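Poly(A) RNA polymerase protein 2 (Saccharomyces cerevisiae, PDB 3NYB) catalyses the addition of adenosines to the 3' ends of RNAs as the poly(A) polymerase subunit of the TRAMP RNA surveillance complex, working with the zinc-knuckle protein Air2. Local coordinates at residues 5-11 and 23-28; 179-185 and 279-285; 187-192 and 263-268. The protein carries 1 engineered substitution. All blocks are in the same frame, centred on the assembly; numbering follows the deposited sequence.

Contact 1. Residues 5-11 and 23-28; sequences WILNHDH and FEIKDF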
loop_
_atom_site.group_PDB
_atom_site.type_symbol
_atom_site.label_atom_id
_atom_site.label_comp_id
_atom_site.label_asym_id
_atom_site.label_seq_id
_atom_site.Cartn_x
_atom_site.Cartn_y
_atom_site.Cartn_z
ATOM N N TRP A 5 -6.684 8.541 17.237
ATOM C CA TRP A 5 -7.846 7.887 16.610
ATOM C C TRP A 5 -8.575 6.915 17.537
ATOM O O TRP A 5 -9.646 6.413 17.205
ATOM C CB TRP A 5 -7.448 7.180 15.325
ATOM C CG TRP A 5 -6.429 6.109 15.532
ATOM C CD1 TRP A 5 -6.662 4.788 15.777
ATOM C CD2 TRP A 5 -5.004 6.267 15.497
ATOM N NE1 TRP A 5 -5.470 4.116 15.914
ATOM C CE2 TRP A 5 -4.444 5.001 15.747
ATOM C CE3 TRP A 5 -4.159 7.359 15.291
ATOM C CZ2 TRP A 5 -3.067 4.802 15.791
ATOM C CZ3 TRP A 5 -2.791 7.155 15.339
ATOM C CH2 TRP A 5 -2.259 5.888 15.581
ATOM N N ILE A 6 -7.983 6.665 18.697
ATOM C CA ILE A 6 -8.556 5.786 19.703
ATOM C C ILE A 6 -9.573 6.512 20.572
ATOM O O ILE A 6 -10.518 5.903 21.075
ATOM C CB ILE A 6 -7.447 5.175 20.598
ATOM C CG1 ILE A 6 -7.174 3.741 20.179
ATOM C CG2 ILE A 6 -7.828 5.185 22.055
ATOM C CD1 ILE A 6 -6.449 3.637 18.873
ATOM N N LEU A 7 -9.380 7.816 20.746
ATOM C CA LEU A 7 -10.190 8.601 21.683
ATOM C C LEU A 7 -11.687 8.461 21.398
ATOM O O LEU A 7 -12.131 8.728 20.285
ATOM C CB LEU A 7 -9.770 10.069 21.627
ATOM C CG LEU A 7 -9.916 10.906 22.900
ATOM C CD1 LEU A 7 -9.547 10.091 24.124
ATOM C CD2 LEU A 7 -9.069 12.173 22.819
ATOM N N ASN A 8 -12.447 8.027 22.404
ATOM C CA ASN A 8 -13.896 7.803 22.285
ATOM C C ASN A 8 -14.243 6.630 21.374
ATOM O O ASN A 8 -15.372 6.506 20.898
ATOM C CB ASN A 8 -14.633 9.073 21.827
ATOM C CG ASN A 8 -14.236 10.310 22.634
ATOM O OD1 ASN A 8 -14.272 10.303 23.865
ATOM N ND2 ASN A 8 -13.856 11.379 21.934
ATOM N N HIS A 9 -13.269 5.764 21.141
ATOM C CA HIS A 9 -13.456 4.642 20.244
ATOM C C HIS A 9 -12.788 3.389 20.793
ATOM O O HIS A 9 -12.134 2.650 20.062
ATOM C CB HIS A 9 -12.867 4.967 18.878
ATOM C CG HIS A 9 -13.542 6.109 18.190
ATOM N ND1 HIS A 9 -14.803 6.008 17.648
ATOM C CD2 HIS A 9 -13.123 7.375 17.945
ATOM C CE1 HIS A 9 -15.135 7.165 17.098
ATOM N NE2 HIS A 9 -14.135 8.010 17.269
ATOM N N ASP A 10 -12.946 3.158 22.089
ATOM C CA ASP A 10 -12.323 2.010 22.727
ATOM C C ASP A 10 -13.092 0.733 22.416
ATOM O O ASP A 10 -14.307 0.683 22.601
ATOM C CB ASP A 10 -12.264 2.228 24.235
ATOM C CG ASP A 10 -11.924 0.973 24.984
ATOM O OD1 ASP A 10 -12.857 0.286 25.454
ATOM O OD2 ASP A 10 -10.723 0.668 25.090
ATOM N N HIS A 11 -12.388 -0.291 21.931
ATOM C CA HIS A 11 -13.005 -1.595 21.679
ATOM C C HIS A 11 -12.384 -2.690 22.529
ATOM O O HIS A 11 -12.328 -3.844 22.106
ATOM C CB HIS A 11 -12.842 -1.991 20.220
ATOM C CG HIS A 11 -13.156 -0.891 19.260
ATOM N ND1 HIS A 11 -14.446 -0.460 19.021
ATOM C CD2 HIS A 11 -12.355 -0.142 18.470
ATOM C CE1 HIS A 11 -14.421 0.506 18.125
ATOM N NE2 HIS A 11 -13.166 0.720 17.772
ATOM N N PHE A 23 -12.055 -2.756 13.696
ATOM C CA PHE A 23 -12.626 -1.493 14.132
ATOM C C PHE A 23 -11.579 -0.388 14.268
ATOM O O PHE A 23 -11.840 0.767 13.925
ATOM C CB PHE A 23 -13.370 -1.673 15.456
ATOM C CG PHE A 23 -14.549 -2.590 15.367
ATOM C CD1 PHE A 23 -15.240 -2.736 14.174
ATOM C CD2 PHE A 23 -14.986 -3.287 16.480
ATOM C CE1 PHE A 23 -16.339 -3.581 14.088
ATOM C CE2 PHE A 23 -16.085 -4.128 16.404
ATOM C CZ PHE A 23 -16.762 -4.277 15.207
ATOM N N GLU A 24 -10.398 -0.733 14.769
ATOM C CA GLU A 24 -9.355 0.273 14.917
ATOM C C GLU A 24 -8.847 0.725 13.555
ATOM O O GLU A 24 -8.525 1.893 13.371
ATOM C CB GLU A 24 -8.188 -0.205 15.792
ATOM C CG GLU A 24 -7.359 0.972 16.296
ATOM C CD GLU A 24 -6.051 0.584 16.954
ATOM O OE1 GLU A 24 -5.872 -0.602 17.305
ATOM O OE2 GLU A 24 -5.200 1.486 17.121
ATOM N N ILE A 25 -8.783 -0.194 12.597
ATOM C CA ILE A 25 -8.389 0.192 11.245
ATOM C C ILE A 25 -9.334 1.275 10.711
ATOM O O ILE A 25 -8.870 2.306 10.235
ATOM C CB ILE A 25 -8.309 -1.013 10.280
ATOM C CG1 ILE A 25 -7.292 -2.037 10.798
ATOM C CG2 ILE A 25 -7.903 -0.565 8.880
ATOM C CD1 ILE A 25 -7.030 -3.174 9.844
ATOM N N LYS A 26 -10.644 1.039 10.817
ATOM C CA LYS A 26 -11.654 1.999 10.390
ATOM C C LYS A 26 -11.554 3.328 11.141
ATOM O O LYS A 26 -11.877 4.393 10.603
ATOM C CB LYS A 26 -13.059 1.426 10.570
ATOM C CG LYS A 26 -13.462 0.390 9.532
ATOM C CD LYS A 26 -14.887 -0.080 9.765
ATOM C CE LYS A 26 -15.053 -1.581 9.467
ATOM N NZ LYS A 26 -15.699 -1.876 8.160
ATOM N N ASP A 27 -11.113 3.276 12.390
ATOM C CA ASP A 27 -11.007 4.503 13.170
ATOM C C ASP A 27 -9.880 5.373 12.640
ATOM O O ASP A 27 -10.067 6.566 12.374
ATOM C CB ASP A 27 -10.815 4.183 14.644
ATOM C CG ASP A 27 -12.058 3.568 15.262
ATOM O OD1 ASP A 27 -13.151 3.753 14.671
ATOM O OD2 ASP A 27 -11.946 2.912 16.326
ATOM N N PHE A 28 -8.718 4.748 12.469
ATOM C CA PHE A 28 -7.552 5.391 11.885
ATOM C C PHE A 28 -7.859 5.996 10.517
ATOM O O PHE A 28 -7.599 7.176 10.284
ATOM C CB PHE A 28 -6.392 4.392 11.752
ATOM C CG PHE A 28 -5.170 4.976 11.095
ATOM C CD1 PHE A 28 -4.280 5.751 11.817
ATOM C CD2 PHE A 28 -4.921 4.765 9.754
ATOM C CE1 PHE A 28 -3.169 6.292 11.213
ATOM C CE2 PHE A 28 -3.805 5.305 9.147
ATOM C CZ PHE A 28 -2.933 6.067 9.872
HETATM O O HOH W 1 -9.909 2.787 18.419
#
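Residues 5-11 begin with Trp5 and Ile6 at the end of a short 3-10 segment, reverse at a type II turn from Ile6 to His9, closed by His9 N to Ile6 O (2.8 Å), and run back beside helix 17-31, of which 23-28 is a part. The CA atoms of Trp5 and Phe28 lie 5.4 Å apart and those of His11 and Phe23 7.6 Å, so the loop meets successive turns of the helix. Trp5 supplies both an apolar face and a polar edge: the edge of the Phe28 ring meets its face in a T-shaped pair (centroids 5.1 Å apart, planes at 86°), while Trp5 NE1 donates to Glu24 OE2 at 2.9 Å. Residues 23-28 belong to the part of the chain related to the central palm domain of poly(A) RNA polymerases. Here the N-terminal segment folds back over the helix that follows it, and the C-terminal tail joins them, since Glu24 also accepts hydrogen bonds from Ser315, Ile316 and Leu317. Further along, His11 NE2 donates to Asp27 OD2 (2.9 Å), a His-carboxylate bond, and one face of its ring receives Phe23 CB, 3.5 Å from the ring centroid, in a CH-pi contact. A water donates to both His9 O (2.8 Å) and Asp27 OD2 (2.9 Å), bringing the turn's backbone into the same polar network.

Contact 2. Residues 179-185 and 279-285; sequences VHTGGLG and SFNIRDI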
loop_
_atom_site.group_PDB
_atom_site.type_symbol
_atom_site.label_atom_id
_atom_site.label_comp_id
_atom_site.label_asym_id
_atom_site.label_seq_id
_atom_site.Cartn_x
_atom_site.Cartn_y
_atom_site.Cartn_z
ATOM N N VAL A 179 10.893 5.229 -3.912
ATOM C CA VAL A 179 11.709 4.596 -4.940
ATOM C C VAL A 179 13.123 5.178 -5.012
ATOM O O VAL A 179 14.072 4.452 -5.299
ATOM C CB VAL A 179 11.080 4.756 -6.327
ATOM C CG1 VAL A 179 11.428 3.557 -7.192
ATOM C CG2 VAL A 179 9.592 4.907 -6.209
ATOM N N HIS A 180 13.254 6.484 -4.764
ATOM C CA HIS A 180 14.558 7.148 -4.810
ATOM C C HIS A 180 15.588 6.403 -3.968
ATOM O O HIS A 180 16.775 6.392 -4.289
ATOM C CB HIS A 180 14.468 8.613 -4.349
ATOM C CG HIS A 180 13.612 9.475 -5.222
ATOM N ND1 HIS A 180 13.673 9.433 -6.601
ATOM C CD2 HIS A 180 12.680 10.412 -4.919
ATOM C CE1 HIS A 180 12.809 10.295 -7.106
ATOM N NE2 HIS A 180 12.195 10.904 -6.105
ATOM N N THR A 181 15.130 5.786 -2.886
ATOM C CA THR A 181 16.015 5.044 -2.001
ATOM C C THR A 181 15.626 3.578 -1.971
ATOM O O THR A 181 15.901 2.878 -1.003
ATOM C CB THR A 181 16.012 5.608 -0.561
ATOM O OG1 THR A 181 14.668 5.661 -0.063
ATOM C CG2 THR A 181 16.625 7.005 -0.527
ATOM N N GLY A 182 14.972 3.128 -3.036
ATOM C CA GLY A 182 14.664 1.719 -3.223
ATOM C C GLY A 182 13.456 1.196 -2.468
ATOM O O GLY A 182 13.343 -0.010 -2.258
ATOM N N GLY A 183 12.558 2.090 -2.055
ATOM C CA GLY A 183 11.306 1.681 -1.425
ATOM C C GLY A 183 10.228 1.305 -2.443
ATOM O O GLY A 183 10.475 1.328 -3.648
ATOM N N LEU A 184 9.030 0.966 -1.965
ATOM C CA LEU A 184 7.903 0.650 -2.852
ATOM C C LEU A 184 7.143 1.888 -3.298
ATOM O O LEU A 184 6.747 2.708 -2.469
ATOM C CB LEU A 184 6.908 -0.283 -2.167
ATOM C CG LEU A 184 7.355 -1.693 -1.814
ATOM C CD1 LEU A 184 6.182 -2.443 -1.204
ATOM C CD2 LEU A 184 7.918 -2.421 -3.045
ATOM N N GLY A 185 6.923 2.003 -4.607
ATOM C CA GLY A 185 6.127 3.082 -5.167
ATOM C C GLY A 185 4.648 2.899 -4.883
ATOM O O GLY A 185 4.232 1.882 -4.332
ATOM N N SER A 279 12.728 -0.750 -7.011
ATOM C CA SER A 279 12.679 -1.047 -5.585
ATOM C C SER A 279 13.814 -1.978 -5.160
ATOM O O SER A 279 13.590 -3.141 -4.844
ATOM C CB SER A 279 11.326 -1.650 -5.213
ATOM O OG SER A 279 10.280 -0.733 -5.473
ATOM N N PHE A 280 15.034 -1.459 -5.146
ATOM C CA PHE A 280 16.194 -2.304 -4.897
ATOM C C PHE A 280 16.343 -2.701 -3.429
ATOM O O PHE A 280 17.119 -3.598 -3.088
ATOM C CB PHE A 280 17.476 -1.654 -5.426
ATOM C CG PHE A 280 17.679 -0.223 -4.981
ATOM C CD1 PHE A 280 18.260 0.060 -3.755
ATOM C CD2 PHE A 280 17.323 0.838 -5.809
ATOM C CE1 PHE A 280 18.464 1.371 -3.350
ATOM C CE2 PHE A 280 17.527 2.158 -5.413
ATOM C CZ PHE A 280 18.099 2.422 -4.179
ATOM N N ASN A 281 15.591 -2.044 -2.558
ATOM C CA ASN A 281 15.716 -2.323 -1.140
ATOM C C ASN A 281 14.706 -3.356 -0.700
ATOM O O ASN A 281 14.288 -3.393 0.453
ATOM C CB ASN A 281 15.564 -1.055 -0.320
ATOM C CG ASN A 281 16.242 -1.162 1.023
ATOM O OD1 ASN A 281 15.919 -0.422 1.947
ATOM N ND2 ASN A 281 17.189 -2.092 1.140
ATOM N N ILE A 282 14.327 -4.204 -1.639
ATOM C CA ILE A 282 13.269 -5.165 -1.419
ATOM C C ILE A 282 13.593 -6.121 -0.275
ATOM O O ILE A 282 12.698 -6.633 0.384
ATOM C CB ILE A 282 12.987 -5.939 -2.717
ATOM C CG1 ILE A 282 11.880 -6.971 -2.497
ATOM C CG2 ILE A 282 14.275 -6.550 -3.270
ATOM C CD1 ILE A 282 10.520 -6.350 -2.378
ATOM N N ARG A 283 14.874 -6.354 -0.027
ATOM C CA ARG A 283 15.267 -7.246 1.058
ATOM C C ARG A 283 14.776 -6.743 2.410
ATOM O O ARG A 283 14.221 -7.504 3.199
ATOM C CB ARG A 283 16.782 -7.401 1.093
ATOM C CG ARG A 283 17.381 -7.757 -0.242
ATOM C CD ARG A 283 18.838 -8.140 -0.087
ATOM N NE ARG A 283 19.396 -8.646 -1.336
ATOM C CZ ARG A 283 19.316 -9.912 -1.727
ATOM N NH1 ARG A 283 18.700 -10.803 -0.960
ATOM N NH2 ARG A 283 19.850 -10.289 -2.881
ATOM N N ASP A 284 15.002 -5.461 2.679
ATOM C CA ASP A 284 14.574 -4.846 3.930
ATOM C C ASP A 284 13.067 -4.658 3.971
ATOM O O ASP A 284 12.461 -4.633 5.040
ATOM C CB ASP A 284 15.270 -3.502 4.134
ATOM C CG ASP A 284 16.692 -3.657 4.637
ATOM O OD1 ASP A 284 17.230 -4.780 4.552
ATOM O OD2 ASP A 284 17.270 -2.662 5.124
ATOM N N ILE A 285 12.461 -4.518 2.801
ATOM C CA ILE A 285 11.015 -4.388 2.729
ATOM C C ILE A 285 10.359 -5.653 3.274
ATOM O O ILE A 285 9.468 -5.583 4.117
ATOM C CB ILE A 285 10.548 -4.096 1.288
ATOM C CG1 ILE A 285 11.063 -2.725 0.846
ATOM C CG2 ILE A 285 9.032 -4.162 1.192
ATOM C CD1 ILE A 285 10.935 -2.463 -0.627
#
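Gly182 and Ser279, whose CA atoms approach to 4.1 Å, lose the most surface here, followed by Leu184. Gly182 sits flat beneath the Phe280 ring: its CA lies 3.6 Å from the ring centroid and only 9° off the ring normal, a CH-pi contact, and its N is 3.4 Å from Phe280 CZ. A CB on this residue would run into Phe280 CE1 and Asn281 N, and the positive phi of 80° also favours glycine. With no side chain in the way, Gly182 O reaches Asn281 N, which donates to it at 3.0 Å. Ser279 opens a type I turn ending at Ile282, and its small hydroxyl fits the buried crevice, where Ser279 OG donates to Gly183 O at 2.8 Å. Two adjacent carbonyls of the 179-185 loop are thus held, one by a backbone amide and one by a side chain. Leu184 turns the contact apolar: its CG packs 3.8 Å from Ile285 CD1, on the first turn of helix 282-304, and its side chain also touches Ile189 and Leu192 of helix 186-198. The contact therefore joins the loop leading into helix 186-198, with Gly185 as N-cap, to the loop leading into helix 282-304, with Asn281 at the N-cap position. Because the hydrogen bonds use backbone carbonyls and the Phe280 ring lies over bare backbone, with no charged pair linking the segments, the contact depends on close approach of the two main chains, a fit that glycine's lack of a side chain permits.

Contact 3. Residues 187-192 and 263-268; sequences FSIICL and LAIQDP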
loop_
_atom_site.group_PDB
_atom_site.type_symbol
_atom_site.label_atom_id
_atom_site.label_comp_id
_atom_site.label_asym_id
_atom_site.label_seq_id
_atom_site.Cartn_x
_atom_site.Cartn_y
_atom_site.Cartn_z
ATOM N N PHE A 187 1.846 2.702 -6.992
ATOM C CA PHE A 187 1.128 1.695 -7.775
ATOM C C PHE A 187 1.473 0.286 -7.285
ATOM O O PHE A 187 0.597 -0.558 -7.105
ATOM C CB PHE A 187 1.408 1.850 -9.278
ATOM C CG PHE A 187 0.872 0.722 -10.114
ATOM C CD1 PHE A 187 -0.426 0.747 -10.588
ATOM C CD2 PHE A 187 1.670 -0.367 -10.418
ATOM C CE1 PHE A 187 -0.915 -0.290 -11.348
ATOM C CE2 PHE A 187 1.186 -1.407 -11.171
ATOM C CZ PHE A 187 -0.107 -1.369 -11.637
ATOM N N SER A 188 2.754 0.047 -7.050
ATOM C CA SER A 188 3.212 -1.242 -6.551
ATOM C C SER A 188 2.490 -1.655 -5.282
ATOM O O SER A 188 2.081 -2.806 -5.137
ATOM C CB SER A 188 4.720 -1.210 -6.294
ATOM O OG SER A 188 5.428 -0.957 -7.497
ATOM N N ILE A 189 2.348 -0.725 -4.348
ATOM C CA ILE A 189 1.706 -1.057 -3.087
ATOM C C ILE A 189 0.270 -1.453 -3.365
ATOM O O ILE A 189 -0.212 -2.471 -2.868
ATOM C CB ILE A 189 1.717 0.111 -2.104
ATOM C CG1 ILE A 189 3.150 0.588 -1.855
ATOM C CG2 ILE A 189 1.074 -0.307 -0.791
ATOM C CD1 ILE A 189 3.225 1.885 -1.051
ATOM N N ILE A 190 -0.407 -0.643 -4.172
ATOM C CA ILE A 190 -1.794 -0.908 -4.527
ATOM C C ILE A 190 -1.926 -2.291 -5.136
ATOM O O ILE A 190 -2.811 -3.065 -4.763
ATOM C CB ILE A 190 -2.322 0.118 -5.522
ATOM C CG1 ILE A 190 -2.111 1.525 -4.969
ATOM C CG2 ILE A 190 -3.781 -0.129 -5.803
ATOM C CD1 ILE A 190 -2.702 2.612 -5.846
ATOM N N CYS A 191 -1.029 -2.600 -6.067
ATOM C CA CYS A 191 -1.019 -3.910 -6.708
ATOM C C CYS A 191 -0.975 -5.061 -5.704
ATOM O O CYS A 191 -1.820 -5.955 -5.747
ATOM C CB CYS A 191 0.146 -4.035 -7.687
ATOM S SG CYS A 191 0.134 -5.591 -8.567
ATOM N N LEU A 192 0.009 -5.040 -4.809
ATOM C CA LEU A 192 0.182 -6.118 -3.835
ATOM C C LEU A 192 -1.080 -6.388 -3.040
ATOM O O LEU A 192 -1.505 -7.531 -2.896
ATOM C CB LEU A 192 1.312 -5.795 -2.865
ATOM C CG LEU A 192 2.715 -5.634 -3.433
ATOM C CD1 LEU A 192 3.651 -5.189 -2.320
ATOM C CD2 LEU A 192 3.202 -6.916 -4.089
ATOM N N LEU A 263 11.341 -7.408 -6.491
ATOM C CA LEU A 263 9.923 -7.432 -6.806
ATOM C C LEU A 263 9.708 -7.257 -8.301
ATOM O O LEU A 263 10.252 -6.337 -8.904
ATOM C CB LEU A 263 9.216 -6.306 -6.066
ATOM C CG LEU A 263 7.780 -6.546 -5.607
ATOM C CD1 LEU A 263 7.055 -5.212 -5.475
ATOM C CD2 LEU A 263 7.051 -7.453 -6.568
ATOM N N ALA A 264 8.909 -8.140 -8.894
ATOM C CA ALA A 264 8.600 -8.060 -10.318
ATOM C C ALA A 264 7.105 -7.970 -10.551
ATOM O O ALA A 264 6.369 -8.939 -10.363
ATOM C CB ALA A 264 9.168 -9.245 -11.047
ATOM N N ILE A 265 6.661 -6.791 -10.952
ATOM C CA ILE A 265 5.262 -6.557 -11.244
ATOM C C ILE A 265 5.171 -6.032 -12.667
ATOM O O ILE A 265 5.868 -5.081 -13.029
ATOM C CB ILE A 265 4.645 -5.544 -10.259
ATOM C CG1 ILE A 265 4.575 -6.138 -8.861
ATOM C CG2 ILE A 265 3.258 -5.144 -10.698
ATOM C CD1 ILE A 265 4.198 -5.131 -7.805
ATOM N N GLN A 266 4.323 -6.666 -13.471
ATOM C CA GLN A 266 4.213 -6.343 -14.887
ATOM C C GLN A 266 3.669 -4.940 -15.127
ATOM O O GLN A 266 2.570 -4.603 -14.675
ATOM C CB GLN A 266 3.334 -7.373 -15.594
ATOM C CG GLN A 266 3.469 -7.365 -17.100
ATOM C CD GLN A 266 3.012 -8.662 -17.722
ATOM O OE1 GLN A 266 1.868 -9.087 -17.529
ATOM N NE2 GLN A 266 3.903 -9.304 -18.478
ATOM N N ASP A 267 4.443 -4.128 -15.843
ATOM C CA ASP A 267 4.042 -2.761 -16.159
ATOM C C ASP A 267 2.783 -2.771 -17.019
ATOM O O ASP A 267 2.786 -3.330 -18.113
ATOM C CB ASP A 267 5.175 -2.031 -16.884
ATOM C CG ASP A 267 4.947 -0.534 -16.971
ATOM O OD1 ASP A 267 3.813 -0.087 -16.687
ATOM O OD2 ASP A 267 5.906 0.194 -17.323
ATOM N N PRO A 268 1.698 -2.154 -16.525
ATOM C CA PRO A 268 0.410 -2.184 -17.230
ATOM C C PRO A 268 0.445 -1.540 -18.605
ATOM O O PRO A 268 -0.416 -1.833 -19.423
ATOM C CB PRO A 268 -0.505 -1.363 -16.322
ATOM C CG PRO A 268 0.102 -1.439 -15.000
ATOM C CD PRO A 268 1.585 -1.474 -15.226
#
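Ile265 is the main bump of this contact. The extended 263-268 segment passes beside helix 186-198, closest at Ser188 and Ile265, whose CA atoms are 7.4 Å apart, and the Ile265 side chain projects into a hollow formed by Phe187, Ser188, Cys191 and Leu192. Ile265 CG2 and Ile265 CD1 both border Cys191 SG, at 3.8 and 4.2 Å; Ile265 CG2 also faces Phe187 CE2 at 4.3 Å, and Ile265 CD1 lies 4.2 Å from both Ser188 CB and Leu192 CD2. A beta-branched residue suits an extended backbone and spreads its methyls along the helix face, and the side chains of Ser188 and Cys191 are small enough to leave a hollow for it. The packing attaches a helix to the outlying part of the fold that holds the two-stranded sheet 234-238 and 243-247: Ala264 and Gln266 share backbone hydrogen bonds with Leu236, whose side chain also touches Cys191 and Ile265. Residues 263-268 belong to the part of the chain related to Cid1-family poly(A) polymerases. At one end of the segment, Pro268 CG rests 3.4 Å from Phe187 CZ, a compact ring against a broad one, and the Phe187 ring also meets that of Trp153 in helix 145-155. At the other end Leu263 leans more loosely on Leu192, with Leu263 CD1 and Leu192 CD2 4.4 Å apart.

Overall arrangement
Contacts 2 and 3 are neighbours, with centres 13 Å apart, and meet where the loop 179-185 enters helix 186-198: Leu184 of contact 2 packs on Leu263, Ile189 and Leu192 of contact 3, and Ile282 on Leu263. Contact 3 is buried and wholly apolar across its segments, as befits a helix covered by an extended chain; contact 2, partly buried, mixes hydrogen bonds to carbonyls with leucine-isoleucine packing. Contact 1 stands apart, its centre about 30 Å from that of contact 3 and on the opposite side of the chain's centre. Local in sequence and likewise partly buried, it relies on charged and aromatic side chains and a water at the periphery.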